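PDB 2PY6: methyltransferase FkbM from Methylobacillus flagellatus KT, which probably transfers a methyl group to a substrate that has not been identified. Local coordinates for residues A[180-190]-A[384-395]; A[362-370]-A[401-409]. All coordinates share one frame; numbering follows the deposited sequence.

Contact 1: residues A[180-190]-A[384-395]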
loop_
_atom_site.group_PDB
_atom_site.type_symbol
_atom_site.label_atom_id
_atom_site.label_comp_id
_atom_site.label_asym_id
_atom_site.label_seq_id
_atom_site.Cartn_x
_atom_site.Cartn_y
_atom_site.Cartn_z
ATOM N N ARG A 180 3.289 -47.795 -5.126
ATOM C CA ARG A 180 2.504 -47.890 -3.883
ATOM C C ARG A 180 1.423 -46.788 -3.731
ATOM O O ARG A 180 0.498 -46.921 -2.934
ATOM C CB ARG A 180 3.481 -47.868 -2.689
ATOM C CG ARG A 180 2.907 -48.212 -1.295
ATOM C CD ARG A 180 2.109 -49.535 -1.248
ATOM N NE ARG A 180 1.661 -49.919 0.106
ATOM C CZ ARG A 180 0.610 -49.380 0.745
ATOM N NH1 ARG A 180 -0.121 -48.414 0.175
ATOM N NH2 ARG A 180 0.282 -49.819 1.965
ATOM N N LEU A 181 1.574 -45.697 -4.470
ATOM C CA LEU A 181 0.648 -44.585 -4.399
ATOM C C LEU A 181 -0.703 -45.016 -4.980
ATOM O O LEU A 181 -0.764 -45.710 -6.015
ATOM C CB LEU A 181 1.246 -43.362 -5.107
ATOM C CG LEU A 181 2.508 -42.741 -4.483
ATOM C CD1 LEU A 181 3.171 -41.682 -5.376
ATOM C CD2 LEU A 181 2.191 -42.101 -3.125
ATOM N N ALA A 182 -1.788 -44.616 -4.307
ATOM C CA ALA A 182 -3.144 -45.080 -4.679
ATOM C C ALA A 182 -3.782 -44.465 -5.944
ATOM O O ALA A 182 -4.676 -45.060 -6.539
ATOM C CB ALA A 182 -4.072 -44.899 -3.502
ATOM N N ASP A 183 -3.325 -43.295 -6.358
ATOM C CA ASP A 183 -3.957 -42.589 -7.464
ATOM C C ASP A 183 -2.908 -42.054 -8.451
ATOM O O ASP A 183 -1.749 -41.807 -8.091
ATOM C CB ASP A 183 -4.863 -41.464 -6.903
ATOM C CG ASP A 183 -4.077 -40.356 -6.216
ATOM O OD1 ASP A 183 -3.410 -40.609 -5.173
ATOM O OD2 ASP A 183 -4.131 -39.226 -6.733
ATOM N N ASP A 184 -3.316 -41.927 -9.709
ATOM C CA ASP A 184 -2.451 -41.468 -10.768
ATOM C C ASP A 184 -1.901 -40.071 -10.560
ATOM O O ASP A 184 -0.760 -39.795 -10.920
ATOM C CB ASP A 184 -3.181 -41.532 -12.111
ATOM C CG ASP A 184 -3.568 -42.969 -12.522
ATOM O OD1 ASP A 184 -2.767 -43.908 -12.354
ATOM O OD2 ASP A 184 -4.670 -43.149 -13.083
ATOM N N TYR A 185 -2.688 -39.166 -10.001
ATOM C CA TYR A 185 -2.219 -37.796 -9.790
ATOM C C TYR A 185 -1.057 -37.693 -8.743
ATOM O O TYR A 185 -0.150 -36.855 -8.837
ATOM C CB TYR A 185 -3.446 -36.892 -9.469
ATOM C CG TYR A 185 -3.143 -35.411 -9.348
ATOM C CD1 TYR A 185 -2.184 -34.793 -10.156
ATOM C CD2 TYR A 185 -3.873 -34.611 -8.494
ATOM C CE1 TYR A 185 -1.926 -33.420 -10.066
ATOM C CE2 TYR A 185 -3.621 -33.240 -8.403
ATOM C CZ TYR A 185 -2.639 -32.654 -9.199
ATOM O OH TYR A 185 -2.405 -31.299 -9.130
ATOM N N SER A 186 -1.089 -38.573 -7.754
ATOM C CA SER A 186 -0.018 -38.695 -6.796
ATOM C C SER A 186 1.239 -39.169 -7.492
ATOM O O SER A 186 2.338 -38.684 -7.206
ATOM C CB SER A 186 -0.391 -39.695 -5.715
ATOM O OG SER A 186 -1.290 -39.112 -4.816
ATOM N N VAL A 187 1.094 -40.134 -8.397
ATOM C CA VAL A 187 2.236 -40.637 -9.161
ATOM C C VAL A 187 2.777 -39.492 -10.026
ATOM O O VAL A 187 3.970 -39.203 -10.033
ATOM C CB VAL A 187 1.869 -41.858 -10.027
ATOM C CG1 VAL A 187 3.028 -42.237 -10.921
ATOM C CG2 VAL A 187 1.465 -43.036 -9.146
ATOM N N GLN A 188 1.912 -38.803 -10.740
ATOM C CA GLN A 188 2.401 -37.685 -11.547
ATOM C C GLN A 188 3.129 -36.652 -10.655
ATOM O O GLN A 188 4.201 -36.124 -11.006
ATOM C CB GLN A 188 1.270 -37.040 -12.328
ATOM C CG GLN A 188 1.776 -36.178 -13.530
ATOM C CD GLN A 188 0.692 -35.278 -14.086
ATOM O OE1 GLN A 188 -0.215 -34.828 -13.351
ATOM N NE2 GLN A 188 0.763 -35.012 -15.389
ATOM N N THR A 189 2.550 -36.372 -9.496
ATOM C CA THR A 189 3.151 -35.432 -8.558
ATOM C C THR A 189 4.521 -35.922 -8.115
ATOM O O THR A 189 5.487 -35.137 -8.119
ATOM C CB THR A 189 2.234 -35.206 -7.371
ATOM O OG1 THR A 189 1.005 -34.623 -7.835
ATOM C CG2 THR A 189 2.892 -34.313 -6.335
ATOM N N LEU A 190 4.624 -37.203 -7.732
ATOM C CA LEU A 190 5.916 -37.738 -7.309
ATOM C C LEU A 190 6.973 -37.501 -8.363
ATOM O O LEU A 190 8.031 -36.958 -8.083
ATOM C CB LEU A 190 5.856 -39.243 -7.011
ATOM C CG LEU A 190 7.204 -39.900 -6.635
ATOM C CD1 LEU A 190 7.740 -39.282 -5.320
ATOM C CD2 LEU A 190 7.141 -41.405 -6.530
ATOM N N LEU A 384 4.434 -47.285 7.147
ATOM C CA LEU A 384 3.908 -48.575 6.681
ATOM C C LEU A 384 4.397 -49.763 7.493
ATOM O O LEU A 384 3.739 -50.782 7.557
ATOM C CB LEU A 384 4.213 -48.800 5.201
ATOM C CG LEU A 384 3.531 -47.869 4.211
ATOM C CD1 LEU A 384 3.963 -48.189 2.782
ATOM C CD2 LEU A 384 2.031 -47.931 4.355
ATOM N N SER A 385 5.542 -49.623 8.142
ATOM C CA SER A 385 6.086 -50.685 8.967
ATOM C C SER A 385 5.268 -50.810 10.264
ATOM O O SER A 385 5.264 -51.852 10.900
ATOM C CB SER A 385 7.573 -50.401 9.288
ATOM O OG SER A 385 7.733 -49.411 10.304
ATOM N N ILE A 386 4.580 -49.749 10.668
ATOM C CA ILE A 386 3.789 -49.794 11.887
ATOM C C ILE A 386 2.278 -49.867 11.636
ATOM O O ILE A 386 1.519 -50.219 12.531
ATOM C CB ILE A 386 4.109 -48.611 12.838
ATOM C CG1 ILE A 386 3.810 -47.261 12.187
ATOM C CG2 ILE A 386 5.553 -48.723 13.344
ATOM C CD1 ILE A 386 3.774 -46.104 13.160
ATOM N N ARG A 387 1.857 -49.514 10.428
ATOM C CA ARG A 387 0.455 -49.549 10.042
ATOM C C ARG A 387 0.421 -49.786 8.530
ATOM O O ARG A 387 0.245 -48.827 7.738
ATOM C CB ARG A 387 -0.185 -48.219 10.399
ATOM C CG ARG A 387 -1.678 -48.212 10.190
ATOM C CD ARG A 387 -2.376 -48.951 11.297
ATOM N NE ARG A 387 -3.626 -49.547 10.832
ATOM C CZ ARG A 387 -4.525 -50.110 11.621
ATOM N NH1 ARG A 387 -4.394 -50.067 12.942
ATOM N NH2 ARG A 387 -5.608 -50.642 11.086
ATOM N N PRO A 388 0.631 -51.049 8.109
ATOM C CA PRO A 388 0.759 -51.361 6.667
ATOM C C PRO A 388 -0.485 -51.250 5.773
ATOM O O PRO A 388 -0.322 -51.229 4.566
ATOM C CB PRO A 388 1.303 -52.813 6.651
ATOM C CG PRO A 388 1.040 -53.376 7.948
ATOM C CD PRO A 388 0.807 -52.248 8.950
ATOM N N ASP A 389 -1.685 -51.124 6.347
ATOM C CA ASP A 389 -2.935 -51.039 5.571
ATOM C C ASP A 389 -3.314 -49.617 5.103
ATOM O O ASP A 389 -4.407 -49.414 4.586
ATOM C CB ASP A 389 -4.108 -51.677 6.355
ATOM C CG ASP A 389 -4.484 -50.903 7.624
ATOM O OD1 ASP A 389 -3.726 -50.007 8.047
ATOM O OD2 ASP A 389 -5.540 -51.221 8.208
ATOM N N TYR A 390 -2.432 -48.633 5.305
ATOM C CA TYR A 390 -2.720 -47.280 4.835
ATOM C C TYR A 390 -2.669 -47.170 3.314
ATOM O O TYR A 390 -1.875 -47.836 2.661
ATOM C CB TYR A 390 -1.697 -46.278 5.332
ATOM C CG TYR A 390 -1.908 -45.637 6.674
ATOM C CD1 TYR A 390 -3.002 -44.820 6.909
ATOM C CD2 TYR A 390 -0.941 -45.742 7.682
ATOM C CE1 TYR A 390 -3.160 -44.161 8.130
ATOM C CE2 TYR A 390 -1.095 -45.104 8.899
ATOM C CZ TYR A 390 -2.202 -44.293 9.113
ATOM O OH TYR A 390 -2.339 -43.642 10.314
ATOM N N GLN A 391 -3.530 -46.320 2.770
ATOM C CA GLN A 391 -3.443 -45.919 1.375
ATOM C C GLN A 391 -2.589 -44.639 1.423
ATOM O O GLN A 391 -2.600 -43.933 2.435
ATOM C CB GLN A 391 -4.808 -45.614 0.804
ATOM C CG GLN A 391 -5.720 -46.819 0.812
ATOM C CD GLN A 391 -6.800 -46.713 -0.210
ATOM O OE1 GLN A 391 -7.942 -46.430 0.130
ATOM N NE2 GLN A 391 -6.440 -46.868 -1.491
ATOM N N ILE A 392 -1.870 -44.340 0.341
ATOM C CA ILE A 392 -0.960 -43.216 0.317
ATOM C C ILE A 392 -1.191 -42.323 -0.911
ATOM O O ILE A 392 -1.389 -42.806 -2.037
ATOM C CB ILE A 392 0.535 -43.686 0.302
ATOM C CG1 ILE A 392 0.783 -44.779 1.332
ATOM C CG2 ILE A 392 1.475 -42.459 0.501
ATOM C CD1 ILE A 392 2.193 -45.378 1.277
ATOM N N GLY A 393 -1.168 -41.019 -0.681
ATOM C CA GLY A 393 -1.265 -40.027 -1.767
ATOM C C GLY A 393 -0.186 -38.982 -1.575
ATOM O O GLY A 393 0.507 -38.975 -0.540
ATOM N N LEU A 394 -0.049 -38.086 -2.565
ATOM C CA LEU A 394 0.937 -37.033 -2.493
ATOM C C LEU A 394 0.463 -35.842 -3.297
ATOM O O LEU A 394 0.077 -35.996 -4.436
ATOM C CB LEU A 394 2.253 -37.534 -3.086
ATOM C CG LEU A 394 3.482 -36.624 -3.081
ATOM C CD1 LEU A 394 4.047 -36.498 -1.652
ATOM C CD2 LEU A 394 4.541 -37.240 -4.016
ATOM N N ARG A 395 0.491 -34.659 -2.702
ATOM C CA ARG A 395 0.172 -33.415 -3.435
ATOM C C ARG A 395 1.270 -32.392 -3.156
ATOM O O ARG A 395 1.888 -32.428 -2.105
ATOM C CB ARG A 395 -1.174 -32.794 -3.015
ATOM C CG ARG A 395 -2.407 -33.610 -3.345
ATOM C CD ARG A 395 -2.678 -33.746 -4.842
ATOM N NE ARG A 395 -3.808 -34.650 -5.086
ATOM C CZ ARG A 395 -3.746 -35.955 -5.347
ATOM N NH1 ARG A 395 -2.608 -36.619 -5.427
ATOM N NH2 ARG A 395 -4.862 -36.618 -5.544
HETATM O O HOH W 1 -1.652 -46.518 -1.542
HETATM O O HOH W 2 -3.706 -41.643 -2.707
#
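The guanidinium of R395 has the ring of Y185 on one face, with Y185 CD2 3.3 Å above its plane and over its centre. D183 and S186 lie at its edge. Ring and guanidinium planes are turned 46° apart. R395 NH1 and NH2 both reach D183 OD2, and the NH2 to OD2 salt bridge measures 3.0 Å. S186 OG accepts from L394 N at 2.8 Å and donates a hydrogen bond to D183 OD1. D183 also caps helix 184-190 through S186 N. Losing the R395 guanidinium to an alanine is likely to leave the D183 carboxylate without its countercharge and Y185 CD2 without the flat group it rests on. At the other end, the R180 guanidinium has L384 CD1 and I392 CD1 over one face. Its edge meets Y390 O, held by NH1 at 3.1 Å and NH2 at 3.0 Å. With chi2 at 52°, the R180 chain bends to bring this edge round. A182 N bonds I392 O almost straight (177°). The end of helix 171-180, the turn 181-183 and the start of helix 184-199 thus pack on edge strand 392-396. Helix 375-386 adds L376 beside L190 and L394, and the Y185 ring stacks on Y185 of the second subunit.

Contact 2: residues A[362-370]-A[401-409]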
loop_
_atom_site.group_PDB
_atom_site.type_symbol
_atom_site.label_atom_id
_atom_site.label_comp_id
_atom_site.label_asym_id
_atom_site.label_seq_id
_atom_site.Cartn_x
_atom_site.Cartn_y
_atom_site.Cartn_z
ATOM N N LYS A 362 -4.969 -45.784 13.431
ATOM C CA LYS A 362 -4.939 -45.449 12.035
ATOM C C LYS A 362 -5.589 -44.106 11.757
ATOM O O LYS A 362 -6.547 -44.012 10.986
ATOM C CB LYS A 362 -5.621 -46.528 11.207
ATOM C CG LYS A 362 -5.303 -46.461 9.714
ATOM C CD LYS A 362 -6.225 -47.343 8.907
ATOM C CE LYS A 362 -6.108 -47.090 7.443
ATOM N NZ LYS A 362 -7.214 -47.767 6.764
ATOM N N PRO A 363 -5.055 -43.053 12.353
ATOM C CA PRO A 363 -5.633 -41.776 12.018
ATOM C C PRO A 363 -5.204 -41.365 10.597
ATOM O O PRO A 363 -4.202 -41.885 10.061
ATOM C CB PRO A 363 -5.020 -40.849 13.041
ATOM C CG PRO A 363 -3.767 -41.469 13.428
ATOM C CD PRO A 363 -3.905 -42.933 13.246
ATOM N N LYS A 364 -5.965 -40.461 9.996
ATOM C CA LYS A 364 -5.555 -39.856 8.752
ATOM C C LYS A 364 -4.277 -39.097 9.066
ATOM O O LYS A 364 -4.088 -38.616 10.198
ATOM C CB LYS A 364 -6.608 -38.870 8.236
ATOM C CG LYS A 364 -7.937 -39.440 7.861
ATOM C CD LYS A 364 -8.929 -38.356 7.382
ATOM C CE LYS A 364 -9.374 -37.382 8.456
ATOM N NZ LYS A 364 -10.196 -38.058 9.444
ATOM N N LEU A 365 -3.371 -39.011 8.098
ATOM C CA LEU A 365 -2.134 -38.270 8.293
ATOM C C LEU A 365 -1.881 -37.359 7.110
ATOM O O LEU A 365 -2.112 -37.738 5.937
ATOM C CB LEU A 365 -0.908 -39.211 8.416
ATOM C CG LEU A 365 -0.943 -40.410 9.374
ATOM C CD1 LEU A 365 0.268 -41.302 9.167
ATOM C CD2 LEU A 365 -1.012 -39.962 10.829
ATOM N N ALA A 366 -1.363 -36.181 7.425
ATOM C CA ALA A 366 -0.878 -35.222 6.415
ATOM C C ALA A 366 0.522 -34.882 6.877
ATOM O O ALA A 366 0.695 -34.138 7.864
ATOM C CB ALA A 366 -1.744 -34.022 6.327
ATOM N N ILE A 367 1.529 -35.433 6.184
ATOM C CA ILE A 367 2.933 -35.323 6.631
ATOM C C ILE A 367 3.753 -34.539 5.614
ATOM O O ILE A 367 3.891 -34.980 4.461
ATOM C CB ILE A 367 3.548 -36.728 6.861
ATOM C CG1 ILE A 367 2.640 -37.636 7.715
ATOM C CG2 ILE A 367 4.913 -36.624 7.547
ATOM C CD1 ILE A 367 2.356 -37.145 9.164
ATOM N N SER A 368 4.263 -33.371 6.004
ATOM C CA SER A 368 5.007 -32.532 5.062
ATOM C C SER A 368 6.239 -33.333 4.652
ATOM O O SER A 368 6.886 -33.959 5.497
ATOM C CB SER A 368 5.363 -31.189 5.666
ATOM O OG SER A 368 6.316 -31.366 6.648
ATOM N N ALA A 369 6.523 -33.373 3.354
ATOM C CA ALA A 369 7.529 -34.293 2.808
ATOM C C ALA A 369 8.683 -33.667 2.077
ATOM O O ALA A 369 9.401 -34.372 1.393
ATOM C CB ALA A 369 6.814 -35.234 1.857
ATOM N N TYR A 370 8.885 -32.369 2.251
ATOM C CA TYR A 370 9.885 -31.620 1.504
ATOM C C TYR A 370 11.123 -31.182 2.278
ATOM O O TYR A 370 11.915 -30.432 1.724
ATOM C CB TYR A 370 9.220 -30.364 0.931
ATOM C CG TYR A 370 8.891 -29.318 1.991
ATOM C CD1 TYR A 370 7.720 -29.381 2.713
ATOM C CD2 TYR A 370 9.795 -28.283 2.285
ATOM C CE1 TYR A 370 7.421 -28.415 3.694
ATOM C CE2 TYR A 370 9.522 -27.347 3.264
ATOM C CZ TYR A 370 8.333 -27.404 3.959
ATOM O OH TYR A 370 8.071 -26.447 4.925
ATOM N N ARG A 401 9.304 -24.866 -3.972
ATOM C CA ARG A 401 9.660 -26.226 -3.527
ATOM C C ARG A 401 9.092 -26.631 -2.178
ATOM O O ARG A 401 9.188 -27.782 -1.763
ATOM C CB ARG A 401 11.183 -26.468 -3.653
ATOM C CG ARG A 401 12.099 -25.489 -2.996
ATOM C CD ARG A 401 13.534 -25.685 -3.439
ATOM N NE ARG A 401 14.120 -26.917 -2.930
ATOM C CZ ARG A 401 15.376 -27.293 -3.152
ATOM N NH1 ARG A 401 16.186 -26.535 -3.873
ATOM N NH2 ARG A 401 15.819 -28.428 -2.628
ATOM N N TRP A 402 8.369 -25.721 -1.551
ATOM C CA TRP A 402 7.786 -25.970 -0.245
ATOM C C TRP A 402 6.414 -26.640 -0.357
ATOM O O TRP A 402 5.675 -26.433 -1.306
ATOM C CB TRP A 402 7.581 -24.646 0.506
ATOM C CG TRP A 402 8.591 -23.578 0.168
ATOM C CD1 TRP A 402 8.332 -22.318 -0.323
ATOM C CD2 TRP A 402 10.022 -23.705 0.206
ATOM N NE1 TRP A 402 9.508 -21.643 -0.530
ATOM C CE2 TRP A 402 10.560 -22.472 -0.224
ATOM C CE3 TRP A 402 10.895 -24.734 0.582
ATOM C CZ2 TRP A 402 11.929 -22.242 -0.288
ATOM C CZ3 TRP A 402 12.259 -24.498 0.526
ATOM C CH2 TRP A 402 12.760 -23.267 0.086
ATOM N N ASP A 403 6.109 -27.417 0.667
ATOM C CA ASP A 403 4.835 -28.043 0.913
ATOM C C ASP A 403 4.374 -29.134 -0.029
ATOM O O ASP A 403 3.211 -29.190 -0.419
ATOM C CB ASP A 403 3.747 -26.984 1.181
ATOM C CG ASP A 403 4.072 -26.102 2.407
ATOM O OD1 ASP A 403 4.288 -26.647 3.540
ATOM O OD2 ASP A 403 4.052 -24.870 2.223
ATOM N N THR A 404 5.319 -30.007 -0.342
ATOM C CA THR A 404 5.023 -31.283 -0.912
ATOM C C THR A 404 4.563 -32.035 0.346
ATOM O O THR A 404 5.225 -31.983 1.360
ATOM C CB THR A 404 6.288 -31.920 -1.521
ATOM O OG1 THR A 404 6.787 -31.060 -2.545
ATOM C CG2 THR A 404 5.977 -33.253 -2.103
ATOM N N CYS A 405 3.399 -32.668 0.301
ATOM C CA CYS A 405 2.827 -33.306 1.448
ATOM C C CYS A 405 2.319 -34.704 1.152
ATOM O O CYS A 405 1.606 -34.907 0.188
ATOM C CB CYS A 405 1.632 -32.443 1.899
ATOM S SG CYS A 405 0.896 -32.936 3.457
ATOM N N LEU A 406 2.657 -35.655 2.012
ATOM C CA LEU A 406 2.175 -37.033 1.920
ATOM C C LEU A 406 0.870 -37.121 2.661
ATOM O O LEU A 406 0.724 -36.495 3.699
ATOM C CB LEU A 406 3.131 -37.998 2.600
ATOM C CG LEU A 406 4.417 -38.353 1.860
ATOM C CD1 LEU A 406 5.555 -38.699 2.782
ATOM C CD2 LEU A 406 4.102 -39.474 0.846
ATOM N N TYR A 407 -0.070 -37.888 2.110
ATOM C CA TYR A 407 -1.344 -38.179 2.759
ATOM C C TYR A 407 -1.471 -39.677 2.940
ATOM O O TYR A 407 -1.136 -40.441 2.040
ATOM C CB TYR A 407 -2.501 -37.673 1.928
ATOM C CG TYR A 407 -2.471 -36.175 1.797
ATOM C CD1 TYR A 407 -3.092 -35.379 2.751
ATOM C CD2 TYR A 407 -1.778 -35.551 0.770
ATOM C CE1 TYR A 407 -3.061 -34.018 2.657
ATOM C CE2 TYR A 407 -1.744 -34.171 0.673
ATOM C CZ TYR A 407 -2.373 -33.413 1.628
ATOM O OH TYR A 407 -2.400 -32.033 1.551
ATOM N N PHE A 408 -1.901 -40.074 4.129
ATOM C CA PHE A 408 -2.127 -41.469 4.474
ATOM C C PHE A 408 -3.546 -41.534 5.019
ATOM O O PHE A 408 -3.922 -40.771 5.929
ATOM C CB PHE A 408 -1.181 -41.930 5.572
ATOM C CG PHE A 408 0.264 -41.923 5.181
ATOM C CD1 PHE A 408 1.016 -40.759 5.279
ATOM C CD2 PHE A 408 0.891 -43.094 4.779
ATOM C CE1 PHE A 408 2.370 -40.759 4.948
ATOM C CE2 PHE A 408 2.233 -43.087 4.430
ATOM C CZ PHE A 408 2.963 -41.921 4.507
ATOM N N TYR A 409 -4.324 -42.457 4.491
ATOM C CA TYR A 409 -5.693 -42.614 4.923
ATOM C C TYR A 409 -6.146 -44.044 4.702
ATOM O O TYR A 409 -5.364 -44.970 4.364
ATOM C CB TYR A 409 -6.578 -41.628 4.113
ATOM C CG TYR A 409 -6.462 -41.840 2.623
ATOM C CD1 TYR A 409 -5.452 -41.219 1.880
ATOM C CD2 TYR A 409 -7.341 -42.657 1.949
ATOM C CE1 TYR A 409 -5.330 -41.435 0.525
ATOM C CE2 TYR A 409 -7.225 -42.861 0.562
ATOM C CZ TYR A 409 -6.231 -42.244 -0.127
ATOM O OH TYR A 409 -6.129 -42.448 -1.480
ATOM O OXT TYR A 409 -7.360 -44.252 4.799
HETATM O O HOH W 3 -6.455 -47.664 4.152
HETATM O O HOH W 4 12.702 -29.354 -1.384
#
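Two neighbouring antiparallel strands of the seven-stranded sheet meet here, 364-368 and 404-408. L365 and F408 form a hydrogen-bonded pair, with L365 N to F408 O at 2.8 Å and F408 N to L365 O at 3.0 Å. I367 and L406 form the next such pair. A366 with Y407 and S368 with C405 are the non-hydrogen-bonded pairs. A369 N adds one more bond, to T404 O. On one face of the sheet, L365 CD1 lies 3.9 Å from F408 CB, and the two side chains pass at a slant. I367 CG1 comes near F408 CE1 roughly at a right angle. A369 CB meets L406 CD1 further along. Helix 375-386 packs on this face through I383, T380 and L376. On the other face, A366 CB touches both C405 SG (4.0 Å) and Y407 CE1 (3.9 Å). Beyond the strands, the Y370 ring lies over the backbone of W402 and D403. W402 CA makes a CH-pi contact, 4.1 Å from the ring centroid. D403 N is 3.2 Å above the same face, nearer the rim. With chi1 at 71°, Y370 CG stands between its own N and C, which turns the ring toward 401-403. At the C-terminus, a water links K362 NZ to Y409 O. The last strand, 404-408, runs antiparallel between 364-368 and 392-396, giving the order 3-2-1-4-5-7-6 characteristic of class I (Rossmann-like) methyltransferases.

Overall arrangement
The centres of contact 1 and contact 2 lie about 10 Å apart, on the same side of the chain's centre. Their segments alternate along the chain, in the order 180-190, 362-370, 384-395, 401-409. Strand 364-368 leads into helix 375-386, and strand 392-396 into strand 404-408. Both contacts reach the same seven-stranded sheet, where 404-408 lies between 364-368 and the edge strand 392-396. They touch directly: Y390 OH is 2.6 Å from P363 O, and Q391 N is 2.8 Å from Y409 O, both probable hydrogen bonds. Contact 2 joins strands within the sheet, and contact 1 fastens helix 184-199 to its outer strand. Together they tie a helix preceding the sheet to its C-terminal strands.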